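Local coordinates for GDP-L-fucose synthase (Campylobacter jejuni subsp. jejuni serotype O:2, PDB 7CXT), which probably uses NADPH to reduce the C4 keto group of GDP-6-OMe-4-keto-L-xylo-heptose, and belongs to the fucose synthase subfamily, at residues Asp80-Asn85 / Gly139-Ala144; Asn167-Lys172 / Lys338-Trp343; Ser284-Ala289 / Leu302-Ser307. All coordinates share one frame; numbering follows the deposited sequence.

How the contacts relate
From the N terminus, contact 1 comes first. It lies in the Rossmann domain, joins helices 78-98 and 136-156 and closes a loop of 53 residues. Contact 2 opens later, at strand 167-169. It closes after 165 residues and ties the small mixed sheet to the C-terminal helix 333-345. Contact 3 is nested inside that long loop. It ties helix 285-296 to the two-stranded sheet of 229-233 and 301-305. Contact 1 precedes both others in series, and none cross. Contacts 1 and 2 both touch NADPH, with centres about 27 Å apart on opposite sides of the chain's centre. The centre of contact 3 is about 20 Å from that of contact 2.

Contact 1: residues Asp80-Asn85 / Gly139-Ala144; sequences DFIYEN and GAAKIA. With NDP (NADPH dihydro-nicotinamide-adenine-dinucleotide phosphate), chain C.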
# COMPACT_ATOMS: atom_id res chain seq x y z
N ASP A 80 5.46 -2.54 -12.04
CA ASP A 80 4.51 -1.56 -12.57
C ASP A 80 3.15 -1.68 -11.88
O ASP A 80 2.49 -0.66 -11.62
CB ASP A 80 4.36 -1.75 -14.08
CG ASP A 80 5.69 -1.73 -14.83
OD1 ASP A 80 6.68 -1.11 -14.35
OD2 ASP A 80 5.75 -2.36 -15.91
N PHE A 81 2.73 -2.90 -11.54
CA PHE A 81 1.41 -3.06 -10.93
C PHE A 81 1.32 -2.33 -9.60
O PHE A 81 0.27 -1.76 -9.28
CB PHE A 81 1.08 -4.54 -10.69
CG PHE A 81 0.88 -5.34 -11.94
CD1 PHE A 81 0.20 -4.81 -13.02
CD2 PHE A 81 1.36 -6.64 -12.04
CE1 PHE A 81 0.01 -5.55 -14.17
CE2 PHE A 81 1.18 -7.39 -13.18
CZ PHE A 81 0.50 -6.84 -14.25
N ILE A 82 2.40 -2.33 -8.81
CA ILE A 82 2.27 -1.64 -7.53
C ILE A 82 2.56 -0.15 -7.70
O ILE A 82 1.79 0.68 -7.20
CB ILE A 82 3.16 -2.31 -6.46
CG1 ILE A 82 2.98 -1.60 -5.11
CG2 ILE A 82 4.64 -2.36 -6.88
CD1 ILE A 82 3.35 -2.43 -3.89
N TYR A 83 3.59 0.21 -8.47
CA TYR A 83 3.94 1.63 -8.60
C TYR A 83 2.82 2.42 -9.27
O TYR A 83 2.34 3.42 -8.73
CB TYR A 83 5.22 1.81 -9.41
CG TYR A 83 5.46 3.28 -9.75
CD1 TYR A 83 5.86 4.17 -8.77
CD2 TYR A 83 5.23 3.78 -11.04
CE1 TYR A 83 6.03 5.51 -9.03
CE2 TYR A 83 5.44 5.14 -11.33
CZ TYR A 83 5.84 5.99 -10.31
OH TYR A 83 6.04 7.33 -10.54
N GLU A 84 2.40 1.98 -10.46
CA GLU A 84 1.44 2.78 -11.22
C GLU A 84 0.08 2.86 -10.53
O GLU A 84 -0.52 3.93 -10.47
CB GLU A 84 1.30 2.23 -12.65
CG GLU A 84 2.53 2.53 -13.55
CD GLU A 84 2.39 1.93 -14.94
OE1 GLU A 84 3.41 1.45 -15.51
OE2 GLU A 84 1.26 1.91 -15.46
N ASN A 85 -0.41 1.75 -9.98
CA ASN A 85 -1.70 1.81 -9.29
C ASN A 85 -1.62 2.58 -7.98
O ASN A 85 -2.56 3.32 -7.63
CB ASN A 85 -2.23 0.39 -9.06
CG ASN A 85 -2.67 -0.26 -10.35
OD1 ASN A 85 -3.56 0.24 -11.04
ND2 ASN A 85 -2.01 -1.35 -10.72
N GLY A 139 -2.31 -6.84 -5.65
CA GLY A 139 -3.23 -6.89 -4.52
C GLY A 139 -2.79 -5.98 -3.40
O GLY A 139 -3.62 -5.29 -2.79
N ALA A 140 -1.48 -5.91 -3.15
CA ALA A 140 -0.98 -5.00 -2.11
C ALA A 140 -1.29 -3.54 -2.45
O ALA A 140 -1.61 -2.74 -1.57
CB ALA A 140 0.53 -5.19 -1.93
N ALA A 141 -1.20 -3.17 -3.73
CA ALA A 141 -1.59 -1.82 -4.12
C ALA A 141 -3.09 -1.57 -3.90
O ALA A 141 -3.49 -0.48 -3.48
CB ALA A 141 -1.22 -1.58 -5.58
N LYS A 142 -3.92 -2.58 -4.19
CA LYS A 142 -5.36 -2.42 -3.96
C LYS A 142 -5.67 -2.32 -2.47
O LYS A 142 -6.57 -1.57 -2.07
CB LYS A 142 -6.14 -3.57 -4.59
CG LYS A 142 -6.31 -3.46 -6.10
CD LYS A 142 -7.14 -2.24 -6.47
CE LYS A 142 -7.29 -2.15 -7.99
NZ LYS A 142 -8.00 -0.92 -8.44
N ILE A 143 -4.91 -3.02 -1.64
CA ILE A 143 -5.09 -2.89 -0.20
C ILE A 143 -4.80 -1.46 0.23
O ILE A 143 -5.57 -0.85 0.99
CB ILE A 143 -4.19 -3.91 0.54
CG1 ILE A 143 -4.72 -5.34 0.31
CG2 ILE A 143 -4.04 -3.55 2.03
CD1 ILE A 143 -3.85 -6.45 0.94
N ALA A 144 -3.71 -0.90 -0.27
CA ALA A 144 -3.32 0.45 0.11
C ALA A 144 -4.35 1.47 -0.35
O ALA A 144 -4.57 2.47 0.34
CB ALA A 144 -1.93 0.78 -0.45
PA NDP C . -10.01 -1.07 -17.68
O1A NDP C . -8.62 -1.59 -17.66
O2A NDP C . -11.07 -1.70 -18.55
O5B NDP C . -9.97 0.52 -18.08
C5B NDP C . -9.06 1.11 -17.23
C4B NDP C . -8.96 2.59 -17.66
O4B NDP C . -7.93 3.25 -16.94
C3B NDP C . -8.63 2.62 -19.18
O3B NDP C . -9.50 3.50 -19.84
C2B NDP C . -7.19 3.21 -19.17
O2B NDP C . -6.96 4.05 -20.16
C1B NDP C . -7.26 4.05 -17.86
N9A NDP C . -5.93 4.32 -17.36
C8A NDP C . -4.94 3.40 -16.93
N7A NDP C . -3.82 3.99 -16.53
C5A NDP C . -4.08 5.39 -16.71
C6A NDP C . -3.30 6.53 -16.47
N6A NDP C . -2.01 6.46 -15.97
N1A NDP C . -3.80 7.76 -16.70
C2A NDP C . -5.08 7.81 -17.21
N3A NDP C . -5.94 6.83 -17.48
C4A NDP C . -5.39 5.59 -17.22
O3 NDP C . -10.40 -1.10 -16.07
PN NDP C . -11.83 -1.78 -15.76
O1N NDP C . -11.75 -3.22 -16.06
O2N NDP C . -13.06 -0.94 -16.03
O5D NDP C . -11.83 -1.86 -14.01
C5D NDP C . -12.04 -0.63 -13.44
C4D NDP C . -11.90 -0.81 -11.93
O4D NDP C . -12.50 -2.08 -11.55
C3D NDP C . -10.37 -0.93 -11.57
O3D NDP C . -10.17 -0.37 -10.32
C2D NDP C . -10.16 -2.45 -11.50
O2D NDP C . -9.14 -2.85 -10.63
C1D NDP C . -11.51 -2.85 -10.87
N1N NDP C . -11.75 -4.28 -11.11
C2N NDP C . -12.06 -4.77 -12.38
C3N NDP C . -11.99 -6.13 -12.60
C7N NDP C . -12.29 -6.67 -13.93
O7N NDP C . -12.43 -7.89 -14.17
N7N NDP C . -12.41 -5.77 -14.98
C4N NDP C . -11.59 -7.08 -11.55
C5N NDP C . -11.55 -6.46 -10.21
C6N NDP C . -11.63 -5.15 -10.04
P2B NDP C . -6.27 3.31 -21.67
O1X NDP C . -7.47 2.53 -22.09
O2X NDP C . -5.96 4.60 -22.44
O3X NDP C . -5.12 2.56 -21.07
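The methyl group of A141 points at helix 78-98 and rests on the backbone of that helix at F81 and I82. A141 CB lies 4.0 Å from I82 CA. The small side chain lets the helices come close, with the CA atoms of I82 and A141 only 5.2 Å apart. The two short helical segments run roughly parallel, at 23°. I82 CG1 is anti to the backbone N (chi1 -178°), which turns this branch to the partner helix, 4.2 Å from A141 CB. I82 CD1 makes a looser apolar contact with A140 CB.

These helices belong to the Rossmann fold of an extended short-chain dehydrogenase/reductase. Both also line the dimer interface: I82 packs on M148 and A140 on I147 of the second subunit. N85 brings its CB to 4.1 Å from A141 CB. Its amide then turns back along its own helix. N85 ND2 donates to F81 O at 2.7 Å, in the carbonyl plane and on a lone pair. N85 OD1 accepts from L68 N, so both ends of the amide are held.

One residue past A141, K142 stands at the lysine position of the family's YxxxK motif, with F138 in place of the tyrosine. K142 NZ donates to both hydroxyls of the nicotinamide ribose, at 2.9 Å to O3D and 3.1 Å to O2D of NADPH, and also to F107 O.

Contact 2: residues Asn167-Lys172 / Lys338-Trp343; sequences NLYGTK and KMMYEW. With NDP (NADPH dihydro-nicotinamide-adenine-dinucleotide phosphate), chain C.
W343 lays one face of its indole against K172. K172 CA sits 3.6 Å from the centroid of the six-membered ring of W343, and only 17° off the ring normal, a CH-pi contact. The pair joins the loop after strand 167-169 to helix 333-345 near the C terminus. That strand is an outer member of a small mixed sheet, next to strand 239-244.

The K172 side chain crosses the indole at about a right angle. K172 CG lies 3.4 Å from W343 CE2, above the ring plane and offset toward the rim. The chain is extended until a bend at chi4 (-54°) brings the ammonium above the indole plane, just beyond the NE1 corner of the rim. K172 NZ and W343 NE1 are close but form no hydrogen bond, because both are donors. The ammonium has a long, weak ion pair with E24.

T171 packs beside the root of the indole. Its methyl CG2 is 3.6 Å from W343 CB, and its OG1 makes a weak hydrogen bond to H244.

One helical turn earlier, M340 forms a Met-aromatic contact with Y169. M340 SD lies in the ring plane at the edge, 5.3 Å from the centroid of the Y169 ring. M340 CE is 3.9 Å from Y169 CD2. H244 meets the same tyrosine edge-to-face. M340 CG and SD also press on the carbonyl oxygen of G170.

The start of segment 167-172 reaches the cofactor. The backbone amide L168 N donates to the nicotinamide carboxamide oxygen O7N of NADPH at 2.9 Å, with an N-H...O angle of 163°.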
# COMPACT_ATOMS: atom_id res chain seq x y z
N ASN A 167 -14.78 -10.32 -11.06
CA ASN A 167 -14.65 -10.27 -12.52
C ASN A 167 -15.72 -9.35 -13.08
O ASN A 167 -16.90 -9.47 -12.74
CB ASN A 167 -14.80 -11.64 -13.18
CG ASN A 167 -13.71 -12.60 -12.78
OD1 ASN A 167 -13.89 -13.45 -11.90
ND2 ASN A 167 -12.57 -12.48 -13.42
N LEU A 168 -15.30 -8.43 -13.95
CA LEU A 168 -16.19 -7.49 -14.60
C LEU A 168 -16.47 -7.95 -16.03
O LEU A 168 -15.61 -8.53 -16.70
CB LEU A 168 -15.57 -6.09 -14.63
CG LEU A 168 -16.35 -4.80 -14.39
CD1 LEU A 168 -15.74 -3.67 -15.23
CD2 LEU A 168 -17.85 -4.92 -14.61
N TYR A 169 -17.68 -7.67 -16.50
CA TYR A 169 -17.99 -7.75 -17.91
C TYR A 169 -19.09 -6.72 -18.15
O TYR A 169 -19.65 -6.15 -17.21
CB TYR A 169 -18.42 -9.17 -18.34
CG TYR A 169 -19.80 -9.57 -17.87
CD1 TYR A 169 -20.05 -9.88 -16.54
CD2 TYR A 169 -20.86 -9.67 -18.77
CE1 TYR A 169 -21.30 -10.26 -16.11
CE2 TYR A 169 -22.13 -10.05 -18.35
CZ TYR A 169 -22.34 -10.34 -17.02
OH TYR A 169 -23.60 -10.69 -16.61
N GLY A 170 -19.38 -6.46 -19.41
CA GLY A 170 -20.38 -5.43 -19.63
C GLY A 170 -20.81 -5.39 -21.07
O GLY A 170 -20.25 -6.07 -21.93
N THR A 171 -21.83 -4.56 -21.31
CA THR A 171 -22.39 -4.49 -22.64
C THR A 171 -21.34 -4.01 -23.64
O THR A 171 -21.26 -4.53 -24.75
CB THR A 171 -23.62 -3.58 -22.65
OG1 THR A 171 -24.64 -4.14 -21.81
CG2 THR A 171 -24.18 -3.42 -24.05
N LYS A 172 -20.46 -3.10 -23.21
CA LYS A 172 -19.42 -2.56 -24.09
C LYS A 172 -18.02 -2.78 -23.51
O LYS A 172 -17.26 -1.83 -23.33
CB LYS A 172 -19.64 -1.07 -24.34
CG LYS A 172 -21.07 -0.69 -24.71
CD LYS A 172 -21.17 0.78 -25.11
CE LYS A 172 -22.63 1.24 -25.16
NZ LYS A 172 -23.49 0.38 -26.01
N LYS A 338 -26.01 -12.39 -22.78
CA LYS A 338 -26.82 -12.14 -23.96
C LYS A 338 -26.82 -10.66 -24.33
O LYS A 338 -26.82 -10.31 -25.51
CB LYS A 338 -28.25 -12.64 -23.73
CG LYS A 338 -29.08 -12.64 -24.99
CD LYS A 338 -30.45 -13.25 -24.76
CE LYS A 338 -31.26 -13.21 -26.04
NZ LYS A 338 -31.33 -11.82 -26.61
N MET A 339 -26.79 -9.78 -23.32
CA MET A 339 -26.65 -8.35 -23.59
C MET A 339 -25.31 -8.04 -24.22
O MET A 339 -25.22 -7.24 -25.16
CB MET A 339 -26.80 -7.55 -22.29
CG MET A 339 -28.21 -7.45 -21.76
SD MET A 339 -28.26 -6.35 -20.33
CE MET A 339 -27.29 -7.27 -19.18
N MET A 340 -24.25 -8.68 -23.72
CA MET A 340 -22.92 -8.40 -24.24
C MET A 340 -22.80 -8.88 -25.68
O MET A 340 -22.26 -8.16 -26.53
CB MET A 340 -21.87 -9.08 -23.35
CG MET A 340 -20.45 -8.72 -23.67
SD MET A 340 -19.33 -9.25 -22.36
CE MET A 340 -19.78 -11.00 -22.27
N TYR A 341 -23.32 -10.07 -25.98
CA TYR A 341 -23.16 -10.61 -27.33
C TYR A 341 -23.96 -9.81 -28.36
O TYR A 341 -23.53 -9.66 -29.51
CB TYR A 341 -23.58 -12.08 -27.36
CG TYR A 341 -23.16 -12.78 -28.64
CD1 TYR A 341 -21.91 -12.56 -29.18
CD2 TYR A 341 -24.03 -13.64 -29.30
CE1 TYR A 341 -21.51 -13.18 -30.35
CE2 TYR A 341 -23.65 -14.27 -30.48
CZ TYR A 341 -22.39 -14.03 -31.00
OH TYR A 341 -21.99 -14.65 -32.17
N GLU A 342 -25.13 -9.29 -27.97
CA GLU A 342 -25.91 -8.48 -28.90
C GLU A 342 -25.20 -7.18 -29.23
O GLU A 342 -25.20 -6.73 -30.39
CB GLU A 342 -27.30 -8.22 -28.34
CG GLU A 342 -28.18 -9.46 -28.26
CD GLU A 342 -28.51 -10.03 -29.63
OE1 GLU A 342 -28.83 -9.23 -30.54
OE2 GLU A 342 -28.47 -11.27 -29.80
N TRP A 343 -24.56 -6.55 -28.24
CA TRP A 343 -23.77 -5.37 -28.56
C TRP A 343 -22.54 -5.72 -29.38
O TRP A 343 -22.14 -4.97 -30.28
CB TRP A 343 -23.35 -4.64 -27.29
CG TRP A 343 -22.61 -3.38 -27.60
CD1 TRP A 343 -23.15 -2.18 -27.97
CD2 TRP A 343 -21.18 -3.18 -27.60
NE1 TRP A 343 -22.16 -1.25 -28.18
CE2 TRP A 343 -20.94 -1.84 -27.96
CE3 TRP A 343 -20.09 -4.01 -27.33
CZ2 TRP A 343 -19.66 -1.31 -28.06
CZ3 TRP A 343 -18.81 -3.48 -27.42
CH2 TRP A 343 -18.60 -2.14 -27.78
PA NDP C . -10.01 -1.07 -17.68
O1A NDP C . -8.62 -1.59 -17.66
O2A NDP C . -11.07 -1.70 -18.55
O5B NDP C . -9.97 0.52 -18.08
C5B NDP C . -9.06 1.11 -17.23
C4B NDP C . -8.96 2.59 -17.66
O4B NDP C . -7.93 3.25 -16.94
C3B NDP C . -8.63 2.62 -19.18
O3B NDP C . -9.50 3.50 -19.84
C2B NDP C . -7.19 3.21 -19.17
O2B NDP C . -6.96 4.05 -20.16
C1B NDP C . -7.26 4.05 -17.86
N9A NDP C . -5.93 4.32 -17.36
C8A NDP C . -4.94 3.40 -16.93
N7A NDP C . -3.82 3.99 -16.53
C5A NDP C . -4.08 5.39 -16.71
C6A NDP C . -3.30 6.53 -16.47
N6A NDP C . -2.01 6.46 -15.97
N1A NDP C . -3.80 7.76 -16.70
C2A NDP C . -5.08 7.81 -17.21
N3A NDP C . -5.94 6.83 -17.48
C4A NDP C . -5.39 5.59 -17.22
O3 NDP C . -10.40 -1.10 -16.07
PN NDP C . -11.83 -1.78 -15.76
O1N NDP C . -11.75 -3.22 -16.06
O2N NDP C . -13.06 -0.94 -16.03
O5D NDP C . -11.83 -1.86 -14.01
C5D NDP C . -12.04 -0.63 -13.44
C4D NDP C . -11.90 -0.81 -11.93
O4D NDP C . -12.50 -2.08 -11.55
C3D NDP C . -10.37 -0.93 -11.57
O3D NDP C . -10.17 -0.37 -10.32
C2D NDP C . -10.16 -2.45 -11.50
O2D NDP C . -9.14 -2.85 -10.63
C1D NDP C . -11.51 -2.85 -10.87
N1N NDP C . -11.75 -4.28 -11.11
C2N NDP C . -12.06 -4.77 -12.38
C3N NDP C . -11.99 -6.13 -12.60
C7N NDP C . -12.29 -6.67 -13.93
O7N NDP C . -12.43 -7.89 -14.17
N7N NDP C . -12.41 -5.77 -14.98
C4N NDP C . -11.59 -7.08 -11.55
C5N NDP C . -11.55 -6.46 -10.21
C6N NDP C . -11.63 -5.15 -10.04
P2B NDP C . -6.27 3.31 -21.67
O1X NDP C . -7.47 2.53 -22.09
O2X NDP C . -5.96 4.60 -22.44
O3X NDP C . -5.12 2.56 -21.07

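Contact 3: residues Ser284-Ala289 / Leu302-Ser307; sequences SIKEVA and LVFNTS
Helix 285-296 packs against strand 301-305 in the C-terminal region, which in extended short-chain dehydrogenases/reductases is the substrate-binding part. Strand 301-305 pairs in parallel with strand 229-233. The short helix and strand segments run nearly antiparallel, at 155°.

The outer rim of the F304 ring lies against the first turn of the helix; I285 and K286 both approach obliquely from one side of its plane. F304 CE1 touches the branch methyl I285 CG2 at 3.4 Å. F304 CZ lies 3.4 Å from K286 CA, and F304 CE2 is equally close to K286 CG. The lysine side chain crosses the phenylalanine at about a right angle. K286 CG, anti to the backbone N (chi1 -176°), approaches the CE2 corner obliquely from above the ring plane.

L302 also points at the helix. Its CD2 meets A289 CB at 3.9 Å, one turn along from the F304 site. I232 of the neighbouring strand touches I285, L302 and F304. I285 also touches R240, a predicted substrate-binding residue.

The helix starts with a capping box. E287 N donates to S284 OG at 3.1 Å, and S284 N returns a bond to E287 OE2 at 3.2 Å, from above the carboxylate plane.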
# COMPACT_ATOMS: atom_id res chain seq x y z
N SER A 284 -18.49 -22.41 -12.21
CA SER A 284 -17.25 -22.98 -12.71
C SER A 284 -16.99 -22.47 -14.12
O SER A 284 -17.91 -22.08 -14.85
CB SER A 284 -17.33 -24.51 -12.69
OG SER A 284 -18.32 -24.98 -13.59
N ILE A 285 -15.71 -22.45 -14.50
CA ILE A 285 -15.39 -22.00 -15.85
C ILE A 285 -16.08 -22.89 -16.87
O ILE A 285 -16.51 -22.42 -17.93
CB ILE A 285 -13.85 -21.96 -16.02
CG1 ILE A 285 -13.39 -20.62 -16.62
CG2 ILE A 285 -13.35 -23.11 -16.86
CD1 ILE A 285 -12.54 -19.77 -15.66
N LYS A 286 -16.29 -24.17 -16.54
CA LYS A 286 -17.06 -25.04 -17.42
C LYS A 286 -18.50 -24.55 -17.56
O LYS A 286 -19.04 -24.49 -18.66
CB LYS A 286 -17.05 -26.47 -16.90
CG LYS A 286 -17.76 -27.45 -17.84
CD LYS A 286 -18.88 -28.19 -17.13
CE LYS A 286 -18.33 -28.96 -15.93
NZ LYS A 286 -19.28 -28.95 -14.80
N GLU A 287 -19.15 -24.20 -16.44
CA GLU A 287 -20.53 -23.74 -16.54
C GLU A 287 -20.62 -22.42 -17.32
O GLU A 287 -21.55 -22.22 -18.11
CB GLU A 287 -21.14 -23.60 -15.14
CG GLU A 287 -21.27 -24.95 -14.41
CD GLU A 287 -21.55 -24.84 -12.90
OE1 GLU A 287 -21.94 -25.86 -12.30
OE2 GLU A 287 -21.38 -23.75 -12.32
N VAL A 288 -19.62 -21.55 -17.16
CA VAL A 288 -19.65 -20.27 -17.87
C VAL A 288 -19.41 -20.49 -19.36
O VAL A 288 -20.10 -19.92 -20.21
CB VAL A 288 -18.61 -19.30 -17.28
CG1 VAL A 288 -18.61 -17.99 -18.06
CG2 VAL A 288 -18.92 -19.03 -15.83
N ALA A 289 -18.42 -21.32 -19.71
CA ALA A 289 -18.13 -21.53 -21.12
C ALA A 289 -19.31 -22.18 -21.83
O ALA A 289 -19.60 -21.86 -22.99
CB ALA A 289 -16.86 -22.39 -21.27
N LEU A 302 -16.97 -28.56 -26.49
CA LEU A 302 -16.22 -27.88 -25.44
C LEU A 302 -15.26 -28.89 -24.81
O LEU A 302 -15.70 -29.95 -24.34
CB LEU A 302 -17.16 -27.29 -24.39
CG LEU A 302 -16.54 -26.73 -23.11
CD1 LEU A 302 -15.41 -25.72 -23.40
CD2 LEU A 302 -17.64 -26.10 -22.24
N VAL A 303 -13.97 -28.58 -24.82
CA VAL A 303 -12.94 -29.50 -24.36
C VAL A 303 -12.09 -28.82 -23.29
O VAL A 303 -11.67 -27.67 -23.47
CB VAL A 303 -12.05 -29.99 -25.52
CG1 VAL A 303 -11.19 -31.16 -25.09
CG2 VAL A 303 -12.89 -30.37 -26.72
N PHE A 304 -11.83 -29.52 -22.20
CA PHE A 304 -10.98 -29.01 -21.14
C PHE A 304 -9.70 -29.83 -21.07
O PHE A 304 -9.74 -31.05 -20.86
CB PHE A 304 -11.71 -29.00 -19.80
CG PHE A 304 -12.66 -27.85 -19.65
CD1 PHE A 304 -12.19 -26.59 -19.33
CD2 PHE A 304 -14.02 -28.02 -19.84
CE1 PHE A 304 -13.06 -25.52 -19.19
CE2 PHE A 304 -14.90 -26.96 -19.70
CZ PHE A 304 -14.42 -25.71 -19.38
N ASN A 305 -8.56 -29.16 -21.27
CA ASN A 305 -7.26 -29.81 -21.33
C ASN A 305 -6.69 -29.86 -19.92
O ASN A 305 -6.04 -28.93 -19.46
CB ASN A 305 -6.34 -29.07 -22.29
CG ASN A 305 -5.09 -29.85 -22.64
OD1 ASN A 305 -4.55 -30.59 -21.80
ND2 ASN A 305 -4.62 -29.71 -23.87
N THR A 306 -6.93 -30.97 -19.23
CA THR A 306 -6.53 -31.07 -17.84
C THR A 306 -5.04 -31.36 -17.67
O THR A 306 -4.57 -31.45 -16.53
CB THR A 306 -7.37 -32.14 -17.11
OG1 THR A 306 -6.91 -33.46 -17.43
CG2 THR A 306 -8.85 -32.01 -17.48
N SER A 307 -4.29 -31.52 -18.77
CA SER A 307 -2.86 -31.80 -18.68
C SER A 307 -2.07 -30.63 -18.09
O SER A 307 -1.02 -30.85 -17.48
CB SER A 307 -2.31 -32.17 -20.05
OG SER A 307 -2.33 -31.06 -20.93